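Local structure of beta-N-acetylhexosaminidase (1JAK) at residues A362-W367 / N386-I391; T154-W159 / D427-L432; G216-G221 / P274-G279. The protein hydrolyses terminal N-acetylhexosamine residues from beta-linked glycans as a family 20 glycoside hydrolase, using substrate-assisted catalysis in an alpha/beta barrel. All blocks are in the same frame, centred on the assembly; numbering follows the deposited sequence.

Interaction 1 (A362-W367 / N386-I391); sequences ALVQYW and NGTGLI. With IFG ((2R,3R,4S,5R)-2-acetamido-3,4-dihydroxy-5-hydroxymethyl-piperidine), chain F.
I391 lays its CD1 methyl beside L363, with I391 CD1 at 3.9 Å from L363 CD2, while its other branch, I391 CG2, meets Q365 CG at 3.8 Å. A chi1 of -66° sets I391 CG1 beside the backbone N, on the L363 side, with CG2 toward Q365. G389, paired with L363 on this face, has no side chain, and L363 CG comes to 4.3 Å from G389 CA. On the other face V364 CG2 touches L390 CD1 at 3.8 Å; T388 CG2 meets V364 CG2 from just before the strand. Between the faces run the parallel-strand bonds: V364 N to G389 O (2.9 Å), I391 N to V364 O (3.0 Å) and Y366 N to I391 O (2.8 Å), with a longer one from G389 N to A362 O. Just past the strand, W367 spreads one ring face beneath the acetamido methyl of the inhibitor, IFG C8 lying 3.5 Å above the ring plane and over its centre. Q365 OE1 bonds to H315 and NE2 to S393. This is a beta-alpha-beta unit of the barrel: L363 and I391 also touch strands 346-350 and 440-447, whereas T388 and L390 pack on the connecting helix 374-385.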
loop_
_atom_site.group_PDB
_atom_site.type_symbol
_atom_site.label_atom_id
_atom_site.label_comp_id
_atom_site.label_asym_id
_atom_site.label_seq_id
_atom_site.Cartn_x
_atom_site.Cartn_y
_atom_site.Cartn_z
ATOM N N ALA A 362 -18.282 8.810 -2.573
ATOM C CA ALA A 362 -17.127 8.464 -3.391
ATOM C C ALA A 362 -15.837 9.121 -2.922
ATOM O O ALA A 362 -15.853 10.140 -2.229
ATOM C CB ALA A 362 -17.393 8.844 -4.842
ATOM N N LEU A 363 -14.715 8.509 -3.290
ATOM C CA LEU A 363 -13.397 9.048 -2.983
ATOM C C LEU A 363 -12.672 9.147 -4.317
ATOM O O LEU A 363 -12.912 8.335 -5.209
ATOM C CB LEU A 363 -12.588 8.114 -2.078
ATOM C CG LEU A 363 -12.974 7.914 -0.614
ATOM C CD1 LEU A 363 -14.143 6.953 -0.518
ATOM C CD2 LEU A 363 -11.774 7.353 0.139
ATOM N N VAL A 364 -11.815 10.148 -4.470
ATOM C CA VAL A 364 -11.041 10.261 -5.699
ATOM C C VAL A 364 -9.569 10.277 -5.335
ATOM O O VAL A 364 -9.176 10.821 -4.301
ATOM C CB VAL A 364 -11.396 11.522 -6.530
ATOM C CG1 VAL A 364 -12.815 11.395 -7.065
ATOM C CG2 VAL A 364 -11.233 12.783 -5.695
ATOM N N GLN A 365 -8.761 9.648 -6.179
ATOM C CA GLN A 365 -7.329 9.568 -5.941
ATOM C C GLN A 365 -6.596 10.562 -6.831
ATOM O O GLN A 365 -6.532 10.394 -8.049
ATOM C CB GLN A 365 -6.832 8.147 -6.217
ATOM C CG GLN A 365 -5.422 7.896 -5.712
ATOM C CD GLN A 365 -4.978 6.456 -5.885
ATOM O OE1 GLN A 365 -5.797 5.555 -6.100
ATOM N NE2 GLN A 365 -3.674 6.231 -5.780
ATOM N N TYR A 366 -6.042 11.593 -6.204
ATOM C CA TYR A 366 -5.325 12.644 -6.913
ATOM C C TYR A 366 -3.885 12.269 -7.237
ATOM O O TYR A 366 -3.071 12.054 -6.331
ATOM C CB TYR A 366 -5.320 13.919 -6.074
ATOM C CG TYR A 366 -4.679 15.087 -6.773
ATOM C CD1 TYR A 366 -5.351 15.764 -7.792
ATOM C CD2 TYR A 366 -3.394 15.505 -6.436
ATOM C CE1 TYR A 366 -4.760 16.831 -8.455
ATOM C CE2 TYR A 366 -2.790 16.574 -7.094
ATOM C CZ TYR A 366 -3.481 17.231 -8.103
ATOM O OH TYR A 366 -2.896 18.290 -8.757
ATOM N N TRP A 367 -3.568 12.205 -8.526
ATOM C CA TRP A 367 -2.216 11.869 -8.949
ATOM C C TRP A 367 -1.576 13.007 -9.747
ATOM O O TRP A 367 -0.678 12.785 -10.566
ATOM C CB TRP A 367 -2.213 10.564 -9.764
ATOM C CG TRP A 367 -3.080 10.560 -10.995
ATOM C CD1 TRP A 367 -4.446 10.565 -11.045
ATOM C CD2 TRP A 367 -2.630 10.498 -12.354
ATOM N NE1 TRP A 367 -4.875 10.505 -12.354
ATOM C CE2 TRP A 367 -3.779 10.464 -13.176
ATOM C CE3 TRP A 367 -1.366 10.464 -12.957
ATOM C CZ2 TRP A 367 -3.703 10.397 -14.574
ATOM C CZ3 TRP A 367 -1.288 10.395 -14.350
ATOM C CH2 TRP A 367 -2.453 10.363 -15.141
ATOM N N ASN A 386 -17.359 19.475 -1.954
ATOM C CA ASN A 386 -18.667 18.847 -2.102
ATOM C C ASN A 386 -18.830 17.536 -1.336
ATOM O O ASN A 386 -19.855 16.862 -1.466
ATOM C CB ASN A 386 -18.989 18.620 -3.581
ATOM C CG ASN A 386 -19.249 19.919 -4.329
ATOM O OD1 ASN A 386 -19.723 20.894 -3.746
ATOM N ND2 ASN A 386 -18.959 19.930 -5.625
ATOM N N GLY A 387 -17.822 17.173 -0.550
ATOM C CA GLY A 387 -17.911 15.955 0.239
ATOM C C GLY A 387 -17.149 14.748 -0.275
ATOM O O GLY A 387 -17.158 13.693 0.365
ATOM N N THR A 388 -16.499 14.879 -1.426
ATOM C CA THR A 388 -15.736 13.762 -1.975
ATOM C C THR A 388 -14.435 13.612 -1.195
ATOM O O THR A 388 -13.721 14.590 -0.976
ATOM C CB THR A 388 -15.400 13.987 -3.467
ATOM O OG1 THR A 388 -16.616 14.123 -4.213
ATOM C CG2 THR A 388 -14.605 12.807 -4.023
ATOM N N GLY A 389 -14.132 12.389 -0.766
ATOM C CA GLY A 389 -12.906 12.160 -0.023
ATOM C C GLY A 389 -11.707 12.203 -0.950
ATOM O O GLY A 389 -11.798 11.785 -2.101
ATOM N N LEU A 390 -10.581 12.705 -0.453
ATOM C CA LEU A 390 -9.372 12.807 -1.260
ATOM C C LEU A 390 -8.246 11.886 -0.812
ATOM O O LEU A 390 -7.887 11.859 0.362
ATOM C CB LEU A 390 -8.853 14.245 -1.240
ATOM C CG LEU A 390 -9.212 15.185 -2.389
ATOM C CD1 LEU A 390 -10.687 15.109 -2.716
ATOM C CD2 LEU A 390 -8.798 16.597 -1.998
ATOM N N ILE A 391 -7.700 11.134 -1.764
ATOM C CA ILE A 391 -6.570 10.245 -1.506
ATOM C C ILE A 391 -5.439 10.900 -2.290
ATOM O O ILE A 391 -5.532 11.041 -3.510
ATOM C CB ILE A 391 -6.812 8.836 -2.071
ATOM C CG1 ILE A 391 -7.972 8.165 -1.330
ATOM C CG2 ILE A 391 -5.540 8.008 -1.952
ATOM C CD1 ILE A 391 -8.549 6.972 -2.065
HETATM N N1 IFG F . -0.162 7.011 -15.530
HETATM C C2 IFG F . -1.075 5.841 -15.604
HETATM C C3 IFG F . -0.482 4.478 -15.061
HETATM C C4 IFG F . 1.007 4.265 -15.406
HETATM C C5 IFG F . 1.789 5.504 -14.964
HETATM C C6 IFG F . 3.297 5.441 -15.185
HETATM C C7 IFG F . -2.278 6.624 -13.605
HETATM C C8 IFG F . -3.494 6.935 -12.771
HETATM C C9 IFG F . 1.289 6.791 -15.632
HETATM N N2 IFG F . -2.331 6.148 -14.885
HETATM O O7 IFG F . -1.193 6.836 -13.083
HETATM O O3 IFG F . -1.247 3.395 -15.575
HETATM O O4 IFG F . 1.132 4.114 -16.819
HETATM O O6 IFG F . 3.984 6.345 -14.326
HETATM O O HOH W 1 -17.059 10.817 0.181
#

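Interaction 2 (T154-W159 / D427-L432); sequences TPRYAW and DPAGYL. With SO4 (sulfate ion), chain B.
R156 meets D427 in a salt bridge that rests on a single carboxylate oxygen. R156 NH2 stands 2.9 Å from D427 OD1 and uses the syn lone pair of that oxygen, with a weak second bond coming from NH1. The fit is not coplanar: guanidinium and carboxylate planes are turned 50° apart, and the oxygen lies somewhat out of the guanidinium plane. A429 CB comes obliquely to 3.2 Å from R156 NH2. Beside them, the phenol end of Y157 rests against the proline ring, with Y157 CE2 3.8 Å from P428 CB.

A second layer orients these groups. A429 N donates to D427 OD1 at 3.0 Å, reaching it from above the carboxylate plane, so the oxygen that receives the arginine also closes an Asx turn. The R156 chain is stretched out from CG to NE, with R156 CG anti to the backbone N (chi1 179°), and on the way this CG passes over one face of the Y157 ring, toward the rim. Y157 OH in turn lies 3.3 Å above the guanidinium plane, offset toward its rim. A sulfate, probably from the crystallisation liquor, takes two further bonds, from R156 NE to SO4 O4 (2.9 Å) and from R156 NH2 to SO4 O2 (3.0 Å). Three acceptor oxygens, D427 OD1, SO4 O4 and SO4 O2, thus lie along the guanidinium edge.

Farther out, Y157 and P428 both pack on strand 440-447. The arrangement is a salt bridge whose acceptor oxygen also closes an Asx turn; it joins the link from the mixed sheet into barrel strand 159-165 to the loop that precedes barrel strand 440-447.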
loop_
_atom_site.group_PDB
_atom_site.type_symbol
_atom_site.label_atom_id
_atom_site.label_comp_id
_atom_site.label_asym_id
_atom_site.label_seq_id
_atom_site.Cartn_x
_atom_site.Cartn_y
_atom_site.Cartn_z
ATOM N N THR A 154 -0.781 6.749 17.495
ATOM C CA THR A 154 -2.062 6.684 16.794
ATOM C C THR A 154 -1.840 7.311 15.415
ATOM O O THR A 154 -0.967 8.159 15.256
ATOM C CB THR A 154 -3.169 7.473 17.524
ATOM O OG1 THR A 154 -2.723 8.816 17.749
ATOM C CG2 THR A 154 -3.517 6.806 18.856
ATOM N N PRO A 155 -2.626 6.901 14.405
ATOM C CA PRO A 155 -2.491 7.432 13.042
ATOM C C PRO A 155 -3.181 8.764 12.748
ATOM O O PRO A 155 -4.251 9.060 13.275
ATOM C CB PRO A 155 -3.063 6.309 12.191
ATOM C CG PRO A 155 -4.197 5.832 13.042
ATOM C CD PRO A 155 -3.567 5.765 14.427
ATOM N N ARG A 156 -2.557 9.551 11.878
ATOM C CA ARG A 156 -3.089 10.847 11.469
ATOM C C ARG A 156 -4.221 10.666 10.459
ATOM O O ARG A 156 -5.269 11.313 10.561
ATOM C CB ARG A 156 -1.973 11.686 10.842
ATOM C CG ARG A 156 -2.418 13.056 10.346
ATOM C CD ARG A 156 -1.272 13.790 9.676
ATOM N NE ARG A 156 -1.651 15.152 9.305
ATOM C CZ ARG A 156 -0.871 15.992 8.633
ATOM N NH1 ARG A 156 0.342 15.620 8.244
ATOM N NH2 ARG A 156 -1.300 17.220 8.366
ATOM N N TYR A 157 -4.001 9.779 9.488
ATOM C CA TYR A 157 -4.978 9.491 8.436
ATOM C C TYR A 157 -5.386 8.024 8.434
ATOM O O TYR A 157 -4.584 7.154 8.768
ATOM C CB TYR A 157 -4.391 9.833 7.064
ATOM C CG TYR A 157 -4.150 11.304 6.845
ATOM C CD1 TYR A 157 -5.217 12.187 6.685
ATOM C CD2 TYR A 157 -2.853 11.818 6.795
ATOM C CE1 TYR A 157 -4.999 13.546 6.478
ATOM C CE2 TYR A 157 -2.625 13.178 6.589
ATOM C CZ TYR A 157 -3.704 14.032 6.431
ATOM O OH TYR A 157 -3.487 15.375 6.224
ATOM N N ALA A 158 -6.629 7.759 8.035
ATOM C CA ALA A 158 -7.152 6.398 7.984
ATOM C C ALA A 158 -6.865 5.704 6.656
ATOM O O ALA A 158 -6.953 4.480 6.565
ATOM C CB ALA A 158 -8.652 6.402 8.253
ATOM N N TRP A 159 -6.544 6.478 5.622
ATOM C CA TRP A 159 -6.233 5.890 4.323
ATOM C C TRP A 159 -4.727 5.972 4.097
ATOM O O TRP A 159 -4.200 7.020 3.741
ATOM C CB TRP A 159 -6.978 6.618 3.192
ATOM C CG TRP A 159 -6.876 5.898 1.875
ATOM C CD1 TRP A 159 -5.767 5.790 1.081
ATOM C CD2 TRP A 159 -7.900 5.119 1.240
ATOM N NE1 TRP A 159 -6.036 4.990 -0.004
ATOM C CE2 TRP A 159 -7.337 4.564 0.068
ATOM C CE3 TRP A 159 -9.238 4.834 1.549
ATOM C CZ2 TRP A 159 -8.065 3.737 -0.797
ATOM C CZ3 TRP A 159 -9.964 4.012 0.690
ATOM C CH2 TRP A 159 -9.373 3.474 -0.471
ATOM N N ASP A 427 3.194 18.254 3.079
ATOM C CA ASP A 427 2.143 18.062 4.077
ATOM C C ASP A 427 0.798 17.820 3.394
ATOM O O ASP A 427 0.266 18.708 2.728
ATOM C CB ASP A 427 2.068 19.315 4.964
ATOM C CG ASP A 427 1.008 19.218 6.052
ATOM O OD1 ASP A 427 0.291 18.199 6.128
ATOM O OD2 ASP A 427 0.898 20.182 6.841
ATOM N N PRO A 428 0.230 16.611 3.549
ATOM C CA PRO A 428 -1.061 16.298 2.924
ATOM C C PRO A 428 -2.177 17.300 3.236
ATOM O O PRO A 428 -3.029 17.569 2.391
ATOM C CB PRO A 428 -1.379 14.908 3.467
ATOM C CG PRO A 428 -0.018 14.294 3.630
ATOM C CD PRO A 428 0.783 15.427 4.236
ATOM N N ALA A 429 -2.161 17.852 4.447
ATOM C CA ALA A 429 -3.190 18.798 4.879
ATOM C C ALA A 429 -3.221 20.131 4.137
ATOM O O ALA A 429 -4.283 20.743 4.007
ATOM C CB ALA A 429 -3.057 19.050 6.378
ATOM N N GLY A 430 -2.068 20.591 3.668
ATOM C CA GLY A 430 -2.026 21.858 2.955
ATOM C C GLY A 430 -1.417 21.711 1.576
ATOM O O GLY A 430 -0.835 22.651 1.032
ATOM N N TYR A 431 -1.573 20.525 1.001
ATOM C CA TYR A 431 -1.017 20.227 -0.309
ATOM C C TYR A 431 -1.784 20.805 -1.499
ATOM O O TYR A 431 -1.225 21.561 -2.295
ATOM C CB TYR A 431 -0.900 18.712 -0.481
ATOM C CG TYR A 431 -0.416 18.318 -1.854
ATOM C CD1 TYR A 431 0.922 18.469 -2.210
ATOM C CD2 TYR A 431 -1.309 17.853 -2.816
ATOM C CE1 TYR A 431 1.361 18.170 -3.496
ATOM C CE2 TYR A 431 -0.883 17.555 -4.105
ATOM C CZ TYR A 431 0.452 17.719 -4.436
ATOM O OH TYR A 431 0.869 17.450 -5.716
ATOM N N LEU A 432 -3.053 20.436 -1.630
ATOM C CA LEU A 432 -3.866 20.911 -2.747
ATOM C C LEU A 432 -4.505 22.256 -2.413
ATOM O O LEU A 432 -5.332 22.352 -1.507
ATOM C CB LEU A 432 -4.952 19.883 -3.080
ATOM C CG LEU A 432 -5.700 20.072 -4.401
ATOM C CD1 LEU A 432 -4.728 19.895 -5.566
ATOM C CD2 LEU A 432 -6.831 19.060 -4.501
HETATM S S SO4 B . -4.901 17.170 9.953
HETATM O O1 SO4 B . -5.977 17.406 8.970
HETATM O O2 SO4 B . -3.792 18.114 9.708
HETATM O O3 SO4 B . -5.431 17.376 11.314
HETATM O O4 SO4 B . -4.411 15.783 9.826
#

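Interaction 3 (G216-G221 / P274-G279); sequences GSTEVG and PPLYTG
T278 provides the one hydrogen bond across this contact, through its backbone: G221 N donates to T278 O at 3.0 Å. The bond is nearly straight, 173° at the hydrogen, and the donor lies in the carbonyl plane on a lone pair of the oxygen. The same oxygen is approached by V220 CA in a longer CA-H...O contact of 3.6 Å, so two neighbouring residues of 216-221 converge on one carbonyl. G221 has a positive phi of 88°, a backbone shape suited to glycine.

Van der Waals contacts supply the rest, and here methyl groups do most of the touching. T278 CG2, anti to the carbonyl carbon, reaches E219 O at 3.3 Å and T218 OG1 at 3.8 Å. The T218 and T278 side chains cross at about a right angle, and T218 CG2 also meets L276 CB. L276 CD1 comes to 3.3 Å from S217 OG, a close approach of a methyl to a hydroxyl. At the other end V220 CG2 faces G279 O at 3.6 Å.

Polar side-chain ends are mostly engaged beyond the pair. S217 OG bonds to Y214 O and T218 OG1 to G223 O, which ties both hydroxyls to their own loop, while E219 OE1 takes a bond from F170 N. Within 274-279, G279 N lies 3.4 Å above the centre of the Y277 ring.

The two segments run in similar directions without forming a sheet. The V220 side chain is about 9 Å from the bound inhibitor. The segments belong to two successive beta-to-alpha loops, following strands 190-194 and 246-250, at the C-terminal end of a TIM-type barrel, the end where the active site of such barrels lies.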
loop_
_atom_site.group_PDB
_atom_site.type_symbol
_atom_site.label_atom_id
_atom_site.label_comp_id
_atom_site.label_asym_id
_atom_site.label_seq_id
_atom_site.Cartn_x
_atom_site.Cartn_y
_atom_site.Cartn_z
ATOM N N GLY A 216 -5.372 -12.172 -20.282
ATOM C CA GLY A 216 -4.272 -12.266 -19.340
ATOM C C GLY A 216 -3.117 -13.086 -19.884
ATOM O O GLY A 216 -2.159 -13.359 -19.159
ATOM N N SER A 217 -3.184 -13.451 -21.162
ATOM C CA SER A 217 -2.153 -14.293 -21.769
ATOM C C SER A 217 -0.773 -13.685 -22.007
ATOM O O SER A 217 0.163 -14.405 -22.344
ATOM C CB SER A 217 -2.671 -14.907 -23.076
ATOM O OG SER A 217 -2.863 -13.930 -24.080
ATOM N N THR A 218 -0.630 -12.375 -21.851
ATOM C CA THR A 218 0.684 -11.773 -22.036
ATOM C C THR A 218 0.852 -10.562 -21.122
ATOM O O THR A 218 0.060 -10.359 -20.202
ATOM C CB THR A 218 0.935 -11.394 -23.528
ATOM O OG1 THR A 218 2.328 -11.102 -23.719
ATOM C CG2 THR A 218 0.098 -10.196 -23.942
ATOM N N GLU A 219 1.896 -9.779 -21.360
ATOM C CA GLU A 219 2.179 -8.599 -20.547
ATOM C C GLU A 219 3.137 -7.710 -21.321
ATOM O O GLU A 219 3.463 -7.989 -22.477
ATOM C CB GLU A 219 2.838 -9.012 -19.222
ATOM C CG GLU A 219 4.146 -9.801 -19.408
ATOM C CD GLU A 219 4.752 -10.292 -18.103
ATOM O OE1 GLU A 219 4.006 -10.433 -17.109
ATOM O OE2 GLU A 219 5.977 -10.558 -18.077
ATOM N N VAL A 220 3.589 -6.637 -20.682
ATOM C CA VAL A 220 4.545 -5.744 -21.323
ATOM C C VAL A 220 5.751 -6.575 -21.756
ATOM O O VAL A 220 6.272 -7.388 -20.983
ATOM C CB VAL A 220 5.022 -4.642 -20.351
ATOM C CG1 VAL A 220 6.248 -3.917 -20.924
ATOM C CG2 VAL A 220 3.899 -3.647 -20.116
ATOM N N GLY A 221 6.188 -6.375 -22.994
ATOM C CA GLY A 221 7.339 -7.106 -23.493
ATOM C C GLY A 221 7.010 -8.445 -24.122
ATOM O O GLY A 221 7.892 -9.101 -24.673
ATOM N N PRO A 274 -8.936 -5.466 -30.823
ATOM C CA PRO A 274 -7.585 -4.972 -31.106
ATOM C C PRO A 274 -6.625 -6.089 -30.710
ATOM O O PRO A 274 -7.017 -7.028 -30.019
ATOM C CB PRO A 274 -7.443 -3.767 -30.172
ATOM C CG PRO A 274 -8.856 -3.378 -29.843
ATOM C CD PRO A 274 -9.552 -4.707 -29.723
ATOM N N PRO A 275 -5.362 -6.014 -31.145
ATOM C CA PRO A 275 -4.434 -7.081 -30.760
ATOM C C PRO A 275 -4.113 -6.951 -29.272
ATOM O O PRO A 275 -4.405 -5.922 -28.657
ATOM C CB PRO A 275 -3.191 -6.791 -31.605
ATOM C CG PRO A 275 -3.702 -5.943 -32.745
ATOM C CD PRO A 275 -4.739 -5.076 -32.094
ATOM N N LEU A 276 -3.532 -7.995 -28.692
ATOM C CA LEU A 276 -3.119 -7.926 -27.297
ATOM C C LEU A 276 -2.020 -6.867 -27.325
ATOM O O LEU A 276 -1.261 -6.794 -28.294
ATOM C CB LEU A 276 -2.554 -9.273 -26.843
ATOM C CG LEU A 276 -3.604 -10.370 -26.652
ATOM C CD1 LEU A 276 -2.929 -11.729 -26.537
ATOM C CD2 LEU A 276 -4.425 -10.069 -25.409
ATOM N N TYR A 277 -1.936 -6.047 -26.282
ATOM C CA TYR A 277 -0.939 -4.977 -26.240
ATOM C C TYR A 277 0.258 -5.291 -25.346
ATOM O O TYR A 277 0.095 -5.683 -24.190
ATOM C CB TYR A 277 -1.604 -3.678 -25.772
ATOM C CG TYR A 277 -0.702 -2.470 -25.844
ATOM C CD1 TYR A 277 -0.221 -2.005 -27.069
ATOM C CD2 TYR A 277 -0.327 -1.790 -24.687
ATOM C CE1 TYR A 277 0.611 -0.894 -27.140
ATOM C CE2 TYR A 277 0.507 -0.674 -24.746
ATOM C CZ TYR A 277 0.971 -0.234 -25.977
ATOM O OH TYR A 277 1.805 0.859 -26.043
ATOM N N THR A 278 1.462 -5.101 -25.882
ATOM C CA THR A 278 2.679 -5.374 -25.126
ATOM C C THR A 278 3.607 -4.161 -25.032
ATOM O O THR A 278 4.742 -4.275 -24.566
ATOM C CB THR A 278 3.458 -6.553 -25.747
ATOM O OG1 THR A 278 3.796 -6.241 -27.105
ATOM C CG2 THR A 278 2.612 -7.825 -25.712
ATOM N N GLY A 279 3.116 -3.003 -25.469
ATOM C CA GLY A 279 3.911 -1.787 -25.410
ATOM C C GLY A 279 3.830 -1.119 -24.050
ATOM O O GLY A 279 3.331 -1.714 -23.091
#

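How the interactions relate
All three contacts lie in the family 20 catalytic domain: interaction 1 in the barrel wall, interaction 2 in the segments leading to strands 159-165 and 440-447, interaction 3 in beta-to-alpha loops. Along the chain, interaction 2 closes the longest loop, from 154-159 to 427-432, and interactions 3 and 1 follow one another inside it. Interactions 1 and 2 have centres 13 Å apart and touch: W159, which begins strand 159-165, packs on L363 and I391, while Y431 and L432 meet Y366. Interaction 3 stands apart, its centre about 31 Å from that of interaction 1 and 37 Å from that of interaction 2, across the chain's centre from the latter. Interaction 1 reaches the inhibitor through W367, whereas interaction 3 only comes near it.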